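Local coordinates for peptide-binding protein (PDB 6SQX) that cleaves the peptidoglycan of potentially competing bacteria as a secreted NlpC/P60 D,L-endopeptidase, at residues I337-S342 against M381-F386; F344-Y349 against S394-Y399; N306-M311 against I412-P417; E366-Q371 against F468-L473. All coordinates share one frame; numbering follows the deposited sequence.

Contact 1: residues I337-S342 against M381-F386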
# COMPACT_ATOMS: atom_id res chain seq x y z
N ILE A 337 -1.18 -9.71 -9.14
CA ILE A 337 -0.38 -8.73 -9.87
C ILE A 337 0.36 -7.95 -8.82
O ILE A 337 -0.26 -7.41 -7.89
CB ILE A 337 -1.27 -7.81 -10.71
CG1 ILE A 337 -2.01 -8.64 -11.78
CG2 ILE A 337 -0.43 -6.71 -11.34
CD1 ILE A 337 -3.03 -7.83 -12.59
N TRP A 338 1.71 -7.96 -8.89
CA TRP A 338 2.54 -7.47 -7.80
C TRP A 338 3.01 -6.06 -8.13
O TRP A 338 3.65 -5.85 -9.17
CB TRP A 338 3.79 -8.35 -7.64
CG TRP A 338 4.51 -8.12 -6.34
CD1 TRP A 338 4.25 -8.74 -5.13
CD2 TRP A 338 5.60 -7.21 -6.10
NE1 TRP A 338 5.11 -8.27 -4.17
CE2 TRP A 338 5.94 -7.32 -4.73
CE3 TRP A 338 6.32 -6.32 -6.91
CZ2 TRP A 338 6.96 -6.57 -4.15
CZ3 TRP A 338 7.35 -5.58 -6.34
CH2 TRP A 338 7.66 -5.70 -4.97
N LEU A 339 2.74 -5.12 -7.21
CA LEU A 339 3.30 -3.78 -7.25
C LEU A 339 4.18 -3.56 -6.04
O LEU A 339 3.93 -4.11 -4.96
CB LEU A 339 2.16 -2.73 -7.17
CG LEU A 339 1.14 -2.70 -8.32
CD1 LEU A 339 0.20 -1.49 -8.17
CD2 LEU A 339 1.77 -2.75 -9.71
N PRO A 340 5.22 -2.72 -6.16
CA PRO A 340 5.98 -2.32 -4.97
C PRO A 340 5.18 -1.46 -4.02
O PRO A 340 4.07 -1.05 -4.35
CB PRO A 340 7.19 -1.57 -5.52
CG PRO A 340 6.96 -1.39 -6.96
CD PRO A 340 5.78 -2.20 -7.42
N ARG A 341 5.75 -1.12 -2.87
CA ARG A 341 4.99 -0.47 -1.81
C ARG A 341 4.66 0.99 -2.10
O ARG A 341 3.54 1.45 -1.83
CB ARG A 341 5.78 -0.57 -0.51
CG ARG A 341 5.24 0.33 0.62
CD ARG A 341 3.88 -0.15 1.12
NE ARG A 341 3.37 0.75 2.16
CZ ARG A 341 2.54 1.76 1.93
NH1 ARG A 341 2.16 2.03 0.69
NH2 ARG A 341 2.10 2.48 2.94
N SER A 342 5.63 1.78 -2.58
CA SER A 342 5.46 3.23 -2.62
C SER A 342 5.29 3.75 -4.04
O SER A 342 5.63 3.10 -5.04
CB SER A 342 6.61 3.94 -1.90
OG SER A 342 6.66 3.49 -0.54
N MET A 381 -5.24 -0.50 -16.14
CA MET A 381 -3.91 -1.10 -16.23
C MET A 381 -2.82 -0.05 -16.36
O MET A 381 -1.71 -0.39 -16.80
CB MET A 381 -3.86 -2.11 -17.39
CG MET A 381 -4.60 -3.40 -17.07
SD MET A 381 -3.77 -4.36 -15.77
CE MET A 381 -5.17 -5.26 -15.13
N THR A 382 -3.09 1.21 -16.05
CA THR A 382 -2.10 2.28 -16.15
C THR A 382 -2.10 3.06 -14.87
O THR A 382 -3.18 3.45 -14.40
CB THR A 382 -2.47 3.23 -17.29
OG1 THR A 382 -2.67 2.47 -18.50
CG2 THR A 382 -1.36 4.27 -17.52
N LEU A 383 -0.94 3.32 -14.29
CA LEU A 383 -0.82 4.16 -13.12
C LEU A 383 -0.51 5.58 -13.57
O LEU A 383 0.35 5.79 -14.43
CB LEU A 383 0.33 3.66 -12.24
CG LEU A 383 0.34 2.17 -11.86
CD1 LEU A 383 1.47 1.83 -10.91
CD2 LEU A 383 -1.02 1.79 -11.21
N VAL A 384 -1.20 6.55 -13.00
CA VAL A 384 -0.88 7.97 -13.20
C VAL A 384 -0.29 8.49 -11.91
O VAL A 384 -0.90 8.36 -10.84
CB VAL A 384 -2.13 8.79 -13.59
CG1 VAL A 384 -1.70 10.18 -14.10
CG2 VAL A 384 -2.94 8.05 -14.65
N SER A 385 0.91 9.09 -11.99
CA SER A 385 1.57 9.58 -10.80
C SER A 385 1.89 11.07 -10.97
O SER A 385 1.99 11.58 -12.08
CB SER A 385 2.82 8.75 -10.48
OG SER A 385 3.74 8.72 -11.59
N PHE A 386 2.03 11.74 -9.83
CA PHE A 386 2.10 13.20 -9.77
C PHE A 386 3.16 13.56 -8.73
O PHE A 386 3.26 12.90 -7.70
CB PHE A 386 0.75 13.80 -9.29
CG PHE A 386 -0.47 13.22 -9.99
CD1 PHE A 386 -1.05 12.05 -9.52
CD2 PHE A 386 -1.05 13.87 -11.08
CE1 PHE A 386 -2.17 11.49 -10.14
CE2 PHE A 386 -2.20 13.35 -11.70
CZ PHE A 386 -2.76 12.14 -11.22
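With CG1 lying beside the backbone N (chi1 -63°) and the chain running on extended to CD1, I337 sends the longer of its two branches out toward M381, while M381 folds at chi2 (-68°) so that its terminal methyl swings back to meet it. The two side chains cross at about a right angle, and their ends touch: I337 CD1 lies 4.2 Å from M381 CE. A flexible, unbranched methionine suits this place, because its CB does not aim at the partner and the bend has to supply the direction. Two residues further along each segment, L339 and L383 point toward each other, both fully stretched to CD1, and these methyls meet at a looser 4.5 Å between L339 CD1 and L383 CD1. Here leucine bridges a wide gap: the CA atoms of L339 and L383 stand 10.7 Å apart, so nothing but side chain joins the backbones. The segment 337-342 is the irregular link between helices 326-334 and 343-349, and it passes over the central antiparallel sheet of the NlpC/P60 domain, to which strand 382-387 belongs. All four touching residues are buried, and the packing is purely apolar. I337 also rests on I53 and M56 of helix 50-64, and M381 on I47 and I48, so N-terminal parts of the chain close over this end. At the other end L383 packs against Q346 and I396, while the carbonyl O of L339 accepts a hydrogen bond from K329 NZ.

Contact 2: residues F344-Y349 against S394-Y399. With EDO (1,2-ethanediol), chain L.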
# COMPACT_ATOMS: atom_id res chain seq x y z
N PHE A 344 6.77 6.10 -5.84
CA PHE A 344 7.93 6.26 -6.72
C PHE A 344 8.33 4.92 -7.33
O PHE A 344 8.64 4.82 -8.53
CB PHE A 344 9.11 6.83 -5.95
CG PHE A 344 10.37 6.88 -6.76
CD1 PHE A 344 10.65 7.97 -7.58
CD2 PHE A 344 11.27 5.82 -6.72
CE1 PHE A 344 11.82 8.01 -8.35
CE2 PHE A 344 12.44 5.86 -7.49
CZ PHE A 344 12.70 6.96 -8.31
N TYR A 345 8.33 3.86 -6.51
CA TYR A 345 8.74 2.56 -7.02
C TYR A 345 7.68 1.96 -7.93
O TYR A 345 8.02 1.26 -8.89
CB TYR A 345 9.15 1.64 -5.87
CG TYR A 345 10.43 2.11 -5.22
CD1 TYR A 345 11.67 1.77 -5.78
CD2 TYR A 345 10.42 2.91 -4.08
CE1 TYR A 345 12.84 2.23 -5.19
CE2 TYR A 345 11.58 3.36 -3.49
CZ TYR A 345 12.79 3.02 -4.05
OH TYR A 345 13.95 3.46 -3.49
N GLN A 346 6.39 2.22 -7.64
CA GLN A 346 5.35 1.77 -8.57
C GLN A 346 5.52 2.45 -9.92
O GLN A 346 5.55 1.78 -10.98
CB GLN A 346 3.95 2.06 -7.99
CG GLN A 346 3.66 1.22 -6.75
CD GLN A 346 2.30 1.50 -6.16
OE1 GLN A 346 1.67 2.50 -6.48
NE2 GLN A 346 1.88 0.64 -5.25
N ALA A 347 5.68 3.78 -9.90
CA ALA A 347 5.75 4.54 -11.15
C ALA A 347 6.95 4.12 -11.98
O ALA A 347 6.86 4.07 -13.21
CB ALA A 347 5.84 6.03 -10.86
N ASN A 348 8.08 3.82 -11.34
CA ASN A 348 9.32 3.54 -12.05
C ASN A 348 9.57 2.06 -12.31
O ASN A 348 10.30 1.74 -13.26
CB ASN A 348 10.48 4.20 -11.31
CG ASN A 348 10.51 5.68 -11.54
OD1 ASN A 348 11.11 6.15 -12.52
ND2 ASN A 348 9.89 6.45 -10.65
N TYR A 349 9.01 1.16 -11.51
CA TYR A 349 9.39 -0.25 -11.60
C TYR A 349 8.24 -1.20 -11.87
O TYR A 349 8.49 -2.40 -12.07
CB TYR A 349 10.16 -0.72 -10.35
CG TYR A 349 11.45 0.07 -10.17
CD1 TYR A 349 12.59 -0.24 -10.92
CD2 TYR A 349 11.53 1.13 -9.27
CE1 TYR A 349 13.73 0.51 -10.79
CE2 TYR A 349 12.67 1.89 -9.16
CZ TYR A 349 13.78 1.55 -9.90
OH TYR A 349 14.93 2.30 -9.77
N SER A 394 4.38 12.27 -5.28
CA SER A 394 3.66 12.43 -4.04
C SER A 394 2.20 12.01 -4.13
O SER A 394 1.48 12.12 -3.14
CB SER A 394 3.76 13.87 -3.55
OG SER A 394 3.39 14.74 -4.57
N HIS A 395 1.76 11.51 -5.28
CA HIS A 395 0.43 10.93 -5.40
C HIS A 395 0.43 9.95 -6.56
O HIS A 395 1.23 10.08 -7.49
CB HIS A 395 -0.67 11.98 -5.62
CG HIS A 395 -2.04 11.41 -5.51
ND1 HIS A 395 -2.45 10.67 -4.42
CD2 HIS A 395 -3.07 11.40 -6.39
CE1 HIS A 395 -3.70 10.27 -4.62
NE2 HIS A 395 -4.10 10.69 -5.80
N ILE A 396 -0.45 8.94 -6.49
CA ILE A 396 -0.57 8.00 -7.59
C ILE A 396 -2.01 7.49 -7.59
O ILE A 396 -2.66 7.42 -6.54
CB ILE A 396 0.50 6.87 -7.46
CG1 ILE A 396 0.57 6.02 -8.73
CG2 ILE A 396 0.23 5.98 -6.21
CD1 ILE A 396 1.88 5.17 -8.75
N GLY A 397 -2.51 7.14 -8.78
CA GLY A 397 -3.82 6.51 -8.90
C GLY A 397 -3.87 5.59 -10.10
O GLY A 397 -2.93 5.53 -10.91
N LEU A 398 -4.97 4.85 -10.23
CA LEU A 398 -5.17 3.89 -11.31
C LEU A 398 -6.07 4.52 -12.37
O LEU A 398 -7.26 4.74 -12.12
CB LEU A 398 -5.80 2.60 -10.77
CG LEU A 398 -6.12 1.54 -11.83
CD1 LEU A 398 -4.82 1.07 -12.48
CD2 LEU A 398 -6.91 0.39 -11.21
N TYR A 399 -5.52 4.84 -13.53
CA TYR A 399 -6.31 5.39 -14.63
C TYR A 399 -7.47 4.47 -14.98
O TYR A 399 -7.28 3.26 -15.13
CB TYR A 399 -5.38 5.49 -15.85
CG TYR A 399 -6.02 6.03 -17.11
CD1 TYR A 399 -6.47 7.35 -17.19
CD2 TYR A 399 -6.13 5.23 -18.25
CE1 TYR A 399 -7.04 7.85 -18.38
CE2 TYR A 399 -6.67 5.72 -19.43
CZ TYR A 399 -7.13 7.03 -19.50
OH TYR A 399 -7.66 7.48 -20.69
C1 EDO L . 0.52 15.92 -5.99
O1 EDO L . 0.93 15.76 -4.63
C2 EDO L . 0.96 17.28 -6.51
O2 EDO L . 2.39 17.38 -6.43
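Helix 343-349 lies on the central sheet of the NlpC/P60 domain, and here Q346 and the backbone N of A347 rest on I396 of strand 395-405. I396 sends its longer branch up to the helix, CG1 being anti to the backbone N (chi1 -169°), and CD1 ends beneath Q346. That methyl lies 3.8 Å from Q346 CB and 3.5 Å from Q346 OE1, and it reaches within 4.2 Å of the backbone N of A347. The other branch, I396 CG2, sits 3.8 Å from Q346 OE1, so the amide oxygen is bedded on two methyl groups. OE1 is buried with no polar partner in the model. The other end of the amide is well supplied, since NE2 donates to the carbonyl oxygens of P340 and S325, which fixes which way round the amide is turned. A branched isoleucine suits the strand because it offers one helix residue methyls on a longer and a shorter branch, CD1 and CG2, and the small A347 is consistent with a close approach of the helix. The strand starts with a classic beta bulge, in which S394 and H395 both face F386 on the neighbouring strand. H395 NE2 is hydrogen-bonded to N415 OD1, a pairing consistent with the Cys-His-polar residue triad of this peptidase family. At the exposed beginning of the segment, S394 OG shares a 2.7 Å hydrogen bond with O1 of an ethanediol, probably a crystallisation additive. On the helix itself, N348 ND2 donates almost straight (167°) to F344 O.

Contact 3: residues N306-M311 against I412-P417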
# COMPACT_ATOMS: atom_id res chain seq x y z
N ASN A 306 -15.18 -1.23 -5.84
CA ASN A 306 -16.32 -0.74 -5.08
C ASN A 306 -16.17 -1.03 -3.59
O ASN A 306 -16.67 -0.26 -2.75
CB ASN A 306 -17.60 -1.37 -5.64
CG ASN A 306 -18.08 -0.66 -6.91
OD1 ASN A 306 -17.48 0.35 -7.32
ND2 ASN A 306 -19.15 -1.19 -7.55
N ASN A 307 -15.55 -2.16 -3.23
CA ASN A 307 -15.38 -2.51 -1.82
C ASN A 307 -14.42 -1.58 -1.08
O ASN A 307 -14.46 -1.52 0.16
CB ASN A 307 -14.87 -3.93 -1.65
CG ASN A 307 -15.92 -4.98 -1.99
OD1 ASN A 307 -17.13 -4.70 -2.05
ND2 ASN A 307 -15.47 -6.20 -2.18
N TYR A 308 -13.53 -0.88 -1.81
CA TYR A 308 -12.59 0.04 -1.16
C TYR A 308 -13.10 1.47 -1.06
O TYR A 308 -12.57 2.24 -0.23
CB TYR A 308 -11.22 0.08 -1.90
CG TYR A 308 -10.46 -1.22 -1.77
CD1 TYR A 308 -9.91 -1.61 -0.54
CD2 TYR A 308 -10.27 -2.05 -2.89
CE1 TYR A 308 -9.24 -2.82 -0.41
CE2 TYR A 308 -9.59 -3.28 -2.77
CZ TYR A 308 -9.08 -3.64 -1.54
OH TYR A 308 -8.42 -4.85 -1.40
N ILE A 309 -14.08 1.84 -1.89
CA ILE A 309 -14.55 3.21 -1.91
C ILE A 309 -15.07 3.57 -0.53
O ILE A 309 -15.82 2.81 0.09
CB ILE A 309 -15.61 3.42 -2.99
CG1 ILE A 309 -15.00 3.24 -4.41
CG2 ILE A 309 -16.31 4.77 -2.79
CD1 ILE A 309 -16.01 3.30 -5.58
N GLY A 310 -14.66 4.73 -0.04
CA GLY A 310 -15.02 5.20 1.27
C GLY A 310 -14.06 4.80 2.38
O GLY A 310 -14.21 5.30 3.52
N MET A 311 -13.06 3.92 2.11
CA MET A 311 -12.06 3.64 3.14
C MET A 311 -11.29 4.91 3.47
O MET A 311 -10.83 5.61 2.55
CB MET A 311 -11.11 2.62 2.55
CG MET A 311 -9.92 2.35 3.47
SD MET A 311 -8.83 0.99 2.94
CE MET A 311 -8.38 1.49 1.26
N ILE A 412 -10.42 9.98 -15.55
CA ILE A 412 -10.73 9.58 -14.17
C ILE A 412 -9.74 8.55 -13.65
O ILE A 412 -9.04 7.87 -14.42
CB ILE A 412 -12.18 9.04 -14.02
CG1 ILE A 412 -12.35 7.83 -14.95
CG2 ILE A 412 -13.22 10.12 -14.39
CD1 ILE A 412 -13.49 6.93 -14.58
N MET A 413 -9.68 8.44 -12.32
CA MET A 413 -8.79 7.46 -11.70
C MET A 413 -9.38 6.95 -10.39
O MET A 413 -10.12 7.66 -9.69
CB MET A 413 -7.38 8.05 -11.47
CG MET A 413 -7.46 9.38 -10.63
SD MET A 413 -5.77 9.87 -10.17
CE MET A 413 -6.08 11.44 -9.39
N PHE A 414 -9.01 5.72 -10.04
CA PHE A 414 -9.31 5.14 -8.74
C PHE A 414 -8.12 5.47 -7.84
O PHE A 414 -6.97 5.19 -8.23
CB PHE A 414 -9.44 3.63 -8.90
CG PHE A 414 -9.55 2.87 -7.61
CD1 PHE A 414 -10.65 3.05 -6.77
CD2 PHE A 414 -8.62 1.89 -7.29
CE1 PHE A 414 -10.78 2.29 -5.60
CE2 PHE A 414 -8.75 1.14 -6.13
CZ PHE A 414 -9.84 1.32 -5.28
N ASN A 415 -8.35 6.10 -6.69
CA ASN A 415 -7.20 6.54 -5.90
C ASN A 415 -7.60 6.84 -4.46
O ASN A 415 -8.79 6.94 -4.15
CB ASN A 415 -6.48 7.73 -6.60
CG ASN A 415 -7.27 9.07 -6.58
OD1 ASN A 415 -6.75 10.11 -6.18
ND2 ASN A 415 -8.51 9.04 -7.05
N ALA A 416 -6.60 6.96 -3.59
CA ALA A 416 -6.77 7.34 -2.20
C ALA A 416 -5.99 8.64 -2.01
O ALA A 416 -4.78 8.61 -1.80
CB ALA A 416 -6.25 6.27 -1.23
N PRO A 417 -6.65 9.79 -2.12
CA PRO A 417 -5.96 11.07 -1.91
C PRO A 417 -6.26 11.62 -0.53
O PRO A 417 -7.37 11.43 -0.02
CB PRO A 417 -6.60 11.97 -2.96
CG PRO A 417 -8.05 11.48 -3.03
CD PRO A 417 -7.98 9.95 -2.72
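A type II beta turn, Y308 to M311, follows helix 298-308, and here Y308 and I309 meet the ring of F414 from the central sheet of the NlpC/P60 domain. F414 extends with CG anti to the backbone N (chi1 172°), which carries the ring away from strand 408-415 and puts its far end against Y308. Y308 instead has CG beside its own N (chi1 -68°), and so presents CB, and at 4.2 Å also ring atom CD2, to F414 CZ, the two side chains crossing obliquely. Y308 CB lies in the plane of the F414 ring, at its edge, 3.9 Å from F414 CZ. A flat phenylalanine fits because its rim can meet two neighbouring side chains edge-on: I309 CG1 also approaches this edge, at a loose 4.5 Å from F414 CE1. Beyond the two segments, L327 of helix 326-334 touches both Y308 and F414, tying the three elements together. G310 suits the third position of the turn, where phi is positive (90°) and a side chain would collide with the carbonyl O before it. The turn is closed by the backbone hydrogen bond from M311 N to Y308 O, 2.9 Å long.

Contact 4: residues E366-Q371 against F468-L473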
# COMPACT_ATOMS: atom_id res chain seq x y z
N GLU A 366 -4.79 15.93 -23.69
CA GLU A 366 -4.91 15.28 -24.99
C GLU A 366 -4.62 13.78 -24.90
O GLU A 366 -5.34 12.96 -25.48
CB GLU A 366 -3.95 15.94 -25.98
CG GLU A 366 -4.48 17.19 -26.62
CD GLU A 366 -5.65 16.92 -27.55
OE1 GLU A 366 -5.71 15.82 -28.14
OE2 GLU A 366 -6.53 17.81 -27.67
N LEU A 367 -3.57 13.41 -24.17
CA LEU A 367 -3.24 11.99 -24.04
C LEU A 367 -4.28 11.26 -23.20
O LEU A 367 -4.82 10.23 -23.63
CB LEU A 367 -1.85 11.80 -23.44
CG LEU A 367 -1.54 10.33 -23.06
CD1 LEU A 367 -1.65 9.35 -24.26
CD2 LEU A 367 -0.17 10.19 -22.38
N LEU A 368 -4.58 11.77 -22.00
CA LEU A 368 -5.41 11.00 -21.09
C LEU A 368 -6.90 11.06 -21.41
O LEU A 368 -7.65 10.15 -21.01
CB LEU A 368 -5.17 11.43 -19.63
CG LEU A 368 -4.01 10.79 -18.88
CD1 LEU A 368 -2.66 11.23 -19.46
CD2 LEU A 368 -4.11 11.16 -17.41
N VAL A 369 -7.35 12.09 -22.11
CA VAL A 369 -8.76 12.26 -22.41
C VAL A 369 -9.09 11.77 -23.80
O VAL A 369 -10.03 11.00 -23.98
CB VAL A 369 -9.21 13.73 -22.19
CG1 VAL A 369 -10.70 13.89 -22.51
CG2 VAL A 369 -8.90 14.18 -20.76
N GLU A 370 -8.31 12.19 -24.80
CA GLU A 370 -8.59 11.83 -26.18
C GLU A 370 -7.76 10.66 -26.68
O GLU A 370 -8.00 10.19 -27.79
CB GLU A 370 -8.37 13.05 -27.10
CG GLU A 370 -9.06 14.33 -26.62
CD GLU A 370 -10.59 14.24 -26.65
OE1 GLU A 370 -11.14 13.25 -27.19
OE2 GLU A 370 -11.24 15.18 -26.12
N GLN A 371 -6.82 10.16 -25.87
CA GLN A 371 -5.81 9.20 -26.32
C GLN A 371 -5.15 9.65 -27.61
O GLN A 371 -5.09 8.92 -28.60
CB GLN A 371 -6.36 7.78 -26.44
CG GLN A 371 -7.62 7.47 -25.69
CD GLN A 371 -8.36 6.34 -26.37
OE1 GLN A 371 -8.33 6.22 -27.61
NE2 GLN A 371 -9.01 5.49 -25.59
N PHE A 468 4.59 14.42 -13.66
CA PHE A 468 3.32 13.85 -14.10
C PHE A 468 3.67 12.72 -15.04
O PHE A 468 4.36 12.95 -16.04
CB PHE A 468 2.53 14.96 -14.81
CG PHE A 468 1.11 14.59 -15.19
CD1 PHE A 468 0.84 13.70 -16.23
CD2 PHE A 468 0.05 15.15 -14.51
CE1 PHE A 468 -0.47 13.38 -16.57
CE2 PHE A 468 -1.26 14.83 -14.83
CZ PHE A 468 -1.53 13.93 -15.85
N ASN A 469 3.26 11.50 -14.73
CA ASN A 469 3.76 10.33 -15.44
C ASN A 469 2.64 9.32 -15.63
O ASN A 469 1.71 9.27 -14.84
CB ASN A 469 4.86 9.57 -14.67
CG ASN A 469 5.85 10.50 -14.01
OD1 ASN A 469 6.69 11.11 -14.68
ND2 ASN A 469 5.76 10.65 -12.69
N THR A 470 2.76 8.49 -16.65
CA THR A 470 1.93 7.31 -16.79
C THR A 470 2.84 6.09 -16.86
O THR A 470 3.93 6.14 -17.44
CB THR A 470 1.03 7.35 -18.04
OG1 THR A 470 1.82 7.55 -19.21
CG2 THR A 470 -0.03 8.45 -17.91
N THR A 471 2.38 4.98 -16.28
CA THR A 471 3.13 3.72 -16.29
C THR A 471 2.16 2.59 -16.63
O THR A 471 1.26 2.29 -15.84
CB THR A 471 3.78 3.48 -14.92
OG1 THR A 471 4.54 4.63 -14.52
CG2 THR A 471 4.65 2.21 -14.93
N LEU A 472 2.35 1.94 -17.77
CA LEU A 472 1.54 0.77 -18.09
C LEU A 472 1.98 -0.41 -17.24
O LEU A 472 3.18 -0.64 -17.06
CB LEU A 472 1.80 0.37 -19.55
CG LEU A 472 1.22 1.25 -20.63
CD1 LEU A 472 1.59 0.66 -22.02
CD2 LEU A 472 -0.27 1.32 -20.45
N LEU A 473 1.03 -1.22 -16.79
CA LEU A 473 1.34 -2.43 -16.04
C LEU A 473 1.47 -3.66 -16.93
O LEU A 473 2.05 -4.66 -16.49
CB LEU A 473 0.25 -2.71 -15.01
CG LEU A 473 0.05 -1.60 -13.98
CD1 LEU A 473 -1.05 -2.05 -13.03
CD2 LEU A 473 1.34 -1.34 -13.20
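Helix 361-370 stands off strand 467-472 by 9.3 Å between the CA atoms of L368 and T470, a gap crossed by side chains and not by backbone hydrogen bonds. L368 does most of the bridging, and its forked end reaches two strand residues at once. One methyl, L368 CD2, comes to the edge of the F468 ring, near its plane, 4.1 Å from F468 CZ. The other, L368 CD1, lies 4.1 Å from T470 CG2, the leucine and threonine sliding past each other in opposite directions. F468 comes from the direction opposite to the leucine, its CG anti to the backbone N (chi1 -173°), and offers its edge. Threonine suits the strand through its beta-branch, and its chi1 of 56° places OG1 between N and the carbonyl carbon, leaving CG2 beside the backbone N where L368 meets it. Just beyond the strand contact, Q371 has positive phi. F468 also meets F386 of the adjoining strand 382-387, with ring planes at about 90°. Around this packing, the carbonyl O of L368 accepts a hydrogen bond from the hydroxyl of Y399 on strand 395-405, and the L368 side chain also leans on A411 of strand 408-415. Through L368 alone, helix 361-370 thus reaches strands 467-472, 395-405 and 408-415 of one sheet.

Overall arrangement
All four contacts meet on one antiparallel sheet, the core of the NlpC/P60 domain. Contacts 1 and 2 nearly coincide, their centres about 4 Å apart, and their strands pair directly, with F386 O 2.7 Å from S394 N. Contact 4 adds the strand on the other side of 382-387, where L383 O lies 2.9 Å from T471 N, but its helix packs on the sheet face opposite to helix 343-349. Contact 3 is farthest from contact 4, with centres about 19 Å apart. Contacts 2 and 3 join through strand pairing, L398 N lying 2.8 Å from F414 O. H395 of contact 2 is probably the active-site histidine serving C324, found oxidised to cysteinesulfonic acid, just before helix 326-334.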